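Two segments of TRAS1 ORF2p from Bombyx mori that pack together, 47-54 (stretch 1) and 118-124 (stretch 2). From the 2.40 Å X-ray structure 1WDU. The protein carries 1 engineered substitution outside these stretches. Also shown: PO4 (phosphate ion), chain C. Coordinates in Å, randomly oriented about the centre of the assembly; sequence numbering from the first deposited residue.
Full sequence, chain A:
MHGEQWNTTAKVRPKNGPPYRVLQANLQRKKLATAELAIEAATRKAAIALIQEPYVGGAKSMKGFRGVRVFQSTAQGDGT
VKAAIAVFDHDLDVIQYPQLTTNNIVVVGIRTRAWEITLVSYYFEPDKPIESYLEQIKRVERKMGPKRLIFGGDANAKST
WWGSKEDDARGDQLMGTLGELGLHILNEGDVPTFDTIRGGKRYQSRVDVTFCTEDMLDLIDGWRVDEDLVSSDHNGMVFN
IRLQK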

# COMPACT_ATOMS: atom_id res chain seq x y z
N ALA A 47 0.60 -10.78 -8.02
CA ALA A 47 0.16 -10.03 -9.18
C ALA A 47 0.47 -8.55 -8.99
O ALA A 47 0.76 -7.85 -9.95
N ILE A 48 0.42 -8.10 -7.73
CA ILE A 48 0.63 -6.70 -7.39
C ILE A 48 1.56 -6.45 -6.20
O ILE A 48 1.67 -7.26 -5.27
N ALA A 49 2.22 -5.29 -6.22
CA ALA A 49 3.07 -4.88 -5.12
C ALA A 49 2.78 -3.40 -4.88
O ALA A 49 2.84 -2.58 -5.80
N LEU A 50 2.41 -3.06 -3.64
CA LEU A 50 2.16 -1.68 -3.24
C LEU A 50 3.43 -1.28 -2.50
O LEU A 50 3.65 -1.66 -1.35
N ILE A 51 4.27 -0.50 -3.18
CA ILE A 51 5.57 -0.09 -2.68
C ILE A 51 5.69 1.33 -2.16
O ILE A 51 4.98 2.23 -2.60
N GLN A 52 6.63 1.51 -1.23
CA GLN A 52 6.96 2.82 -0.68
C GLN A 52 8.47 2.89 -0.63
O GLN A 52 9.13 1.89 -0.34
N GLU A 53 9.02 4.06 -0.94
CA GLU A 53 10.46 4.27 -0.89
C GLU A 53 11.26 3.31 -1.76
O GLU A 53 12.18 2.64 -1.28
N PRO A 54 10.93 3.20 -3.05
CA PRO A 54 11.69 2.29 -3.91
C PRO A 54 13.05 2.92 -4.21
O PRO A 54 13.23 4.13 -4.10
N THR A 118 -9.62 0.18 -7.90
CA THR A 118 -8.71 1.31 -7.86
C THR A 118 -7.74 1.03 -6.70
O THR A 118 -8.16 0.86 -5.55
N LEU A 119 -6.45 0.97 -7.02
CA LEU A 119 -5.42 0.68 -6.03
C LEU A 119 -4.59 1.91 -5.71
O LEU A 119 -4.34 2.74 -6.57
N VAL A 120 -4.15 2.02 -4.47
CA VAL A 120 -3.32 3.15 -4.16
C VAL A 120 -2.20 2.79 -3.20
O VAL A 120 -2.41 2.06 -2.23
N SER A 121 -1.00 3.26 -3.52
CA SER A 121 0.16 3.04 -2.68
C SER A 121 0.53 4.43 -2.19
O SER A 121 0.62 5.37 -2.98
N TYR A 122 0.73 4.56 -0.88
CA TYR A 122 1.03 5.86 -0.29
C TYR A 122 2.17 5.81 0.73
O TYR A 122 2.51 4.76 1.27
N TYR A 123 2.72 6.99 0.99
CA TYR A 123 3.80 7.16 1.96
C TYR A 123 3.71 8.58 2.54
O TYR A 123 3.76 9.58 1.82
N PHE A 124 3.56 8.66 3.86
CA PHE A 124 3.45 9.93 4.57
C PHE A 124 4.73 10.14 5.40
O PHE A 124 5.04 9.32 6.27

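The two strands, 48-52 and 118-123, run in nearly the same direction, with 22° between their N-to-C axes and a closest approach of 6.2 Å. Across the pair, CA of Leu50 lies 5.2 Å from CA of Ser121, and CA of Gln52 lies 6.0 Å from CA of Tyr123. No backbone-to-backbone hydrogen bond joins the two stretches; each close contact across them has a side-chain atom on at least one side, and together they bury 401 Å² summed over both sides. The CA-to-CB bonds follow the alternation expected of extended chains: Ile48, Leu50 and Gln52 point toward the other stretch, as do Leu119, Ser121 and Tyr123, whereas Ile51, Val120 and Tyr122 point away.

Apolar packing occupies the N-terminal end of the contact. Ile48 (chi1 m, chi2 m) places CG2 4.0 Å from CD1 of Leu119 (chi1 m, chi2 t), a normal van der Waals separation for two methyl groups. Leu50, with chi1 m and chi2 t, extends far enough to bring its CD1 to 4.3 Å from the carbonyl O of Val120, and its CB sits 4.1 Å from OG of Ser121. Leu50 thus meets the main chain of Val120 and the side chain of Ser121.

The polar centre is Ser121. Its chi1 of -179° (t) directs OG at the backbone of stretch 1, where it donates a hydrogen bond to O of Ile51 at an OG to O distance of 2.5 Å, a notably short one. Thus Ile51 takes part through its main chain even though its own side chain starts away from the interface. The N of Ile51 is also near, 3.3 Å from the same OG, but the angle is poor and this is not a hydrogen bond.

Gln52 folds back on its own strand. Chi1 is m, chi2 is p at 80° and chi3 is 51°, and this bent course carries NE2 to O of Leu50 at 3.1 Å, a weak hydrogen bond with an N-H...acceptor angle of 132°. NE2 is also 3.1 Å from OG of Ser121. Farther back along the side chain, CG of Gln52 approaches O of Tyr122 to 3.1 Å, a tight carbon-to-oxygen contact, and CB of Tyr123 to 4.1 Å.

Aromatic contacts gather around Tyr123, whose chi1 is t at 175° and chi2 is -98°. Glu53 leaves its backbone sideways, but its end comes nearer to stretch 2; chi1 m sets CG 4.2 Å from the centroid of the Tyr123 ring, 18° off the normal, which identifies a CH-pi contact over the face, and chi2 m with chi3 of 78° then fixes the course of the carboxylate, whose CD also lies over that ring's face. The carboxylate continues toward the phenol, with OE2 of Glu53 3.7 Å from OH of Tyr123.

The bound group is a phosphate ion, probably from the crystallisation liquor. OH of Tyr123 donates a hydrogen bond to its O3 at 2.8 Å, with O3 lying at the ring edge, near the ring plane. OE2 of Glu53 comes within 3.1 Å of phosphate O4, so the ion borders both residues.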

# COMPACT_ATOMS: atom_id res chain seq x y z
CB ALA A 47 -1.34 -10.21 -9.38
CB ILE A 48 -0.72 -6.02 -7.04
CG1 ILE A 48 -1.73 -6.18 -8.19
CG2 ILE A 48 -0.49 -4.54 -6.71
CD1 ILE A 48 -1.44 -5.31 -9.38
CB ALA A 49 4.53 -5.10 -5.46
CB LEU A 50 0.93 -1.59 -2.33
CG LEU A 50 -0.37 -2.18 -2.92
CD1 LEU A 50 -1.48 -2.09 -1.89
CD2 LEU A 50 -0.77 -1.46 -4.19
CB ILE A 51 6.63 -0.24 -3.79
CG1 ILE A 51 6.54 -1.62 -4.43
CG2 ILE A 51 8.02 -0.01 -3.22
CD1 ILE A 51 7.27 -1.70 -5.76
CB GLN A 52 6.41 3.02 0.74
CG GLN A 52 4.91 2.92 0.86
CD GLN A 52 4.46 1.48 0.89
OE1 GLN A 52 4.98 0.69 1.67
NE2 GLN A 52 3.48 1.14 0.05
CB GLU A 53 10.94 4.14 0.55
CG GLU A 53 10.30 5.11 1.52
CD GLU A 53 11.05 6.41 1.63
OE1 GLU A 53 10.92 7.26 0.72
OE2 GLU A 53 11.78 6.58 2.62
CB PRO A 54 10.82 2.19 -5.15
CG PRO A 54 10.26 3.56 -5.25
CD PRO A 54 9.87 3.88 -3.82
CB THR A 118 -9.47 2.63 -7.59
OG1 THR A 118 -10.48 2.81 -8.59
CG2 THR A 118 -8.52 3.82 -7.61
CB LEU A 119 -4.46 -0.39 -6.54
CG LEU A 119 -4.97 -1.81 -6.79
CD1 LEU A 119 -3.91 -2.57 -7.58
CD2 LEU A 119 -5.27 -2.49 -5.46
CB VAL A 120 -4.17 4.35 -3.62
CG1 VAL A 120 -5.41 3.84 -2.97
CG2 VAL A 120 -3.34 5.22 -2.67
CB SER A 121 1.32 2.43 -3.48
OG SER A 121 2.44 2.19 -2.64
CB TYR A 122 -0.21 6.41 0.41
CG TYR A 122 -0.61 5.61 1.64
CD1 TYR A 122 -1.57 4.60 1.57
CD2 TYR A 122 -0.03 5.89 2.88
CE1 TYR A 122 -1.95 3.88 2.70
CE2 TYR A 122 -0.40 5.17 4.02
CZ TYR A 122 -1.36 4.17 3.93
OH TYR A 122 -1.71 3.49 5.07
CB TYR A 123 5.16 6.94 1.30
CG TYR A 123 6.31 7.23 2.24
CD1 TYR A 123 6.97 8.46 2.21
CD2 TYR A 123 6.70 6.30 3.20
CE1 TYR A 123 7.98 8.75 3.11
CE2 TYR A 123 7.70 6.58 4.10
CZ TYR A 123 8.34 7.80 4.06
OH TYR A 123 9.33 8.09 4.96
CB PHE A 124 2.23 9.90 5.50
CG PHE A 124 0.92 9.59 4.80
CD1 PHE A 124 -0.15 9.08 5.52
CD2 PHE A 124 0.76 9.80 3.42
CE1 PHE A 124 -1.36 8.78 4.90
CE2 PHE A 124 -0.44 9.51 2.78
CZ PHE A 124 -1.51 9.00 3.53
P PO4 C . 10.60 5.59 6.87
O1 PO4 C . 11.49 6.76 7.41
O2 PO4 C . 10.84 4.27 7.56
O3 PO4 C . 9.13 6.02 6.76
O4 PO4 C . 11.06 5.41 5.41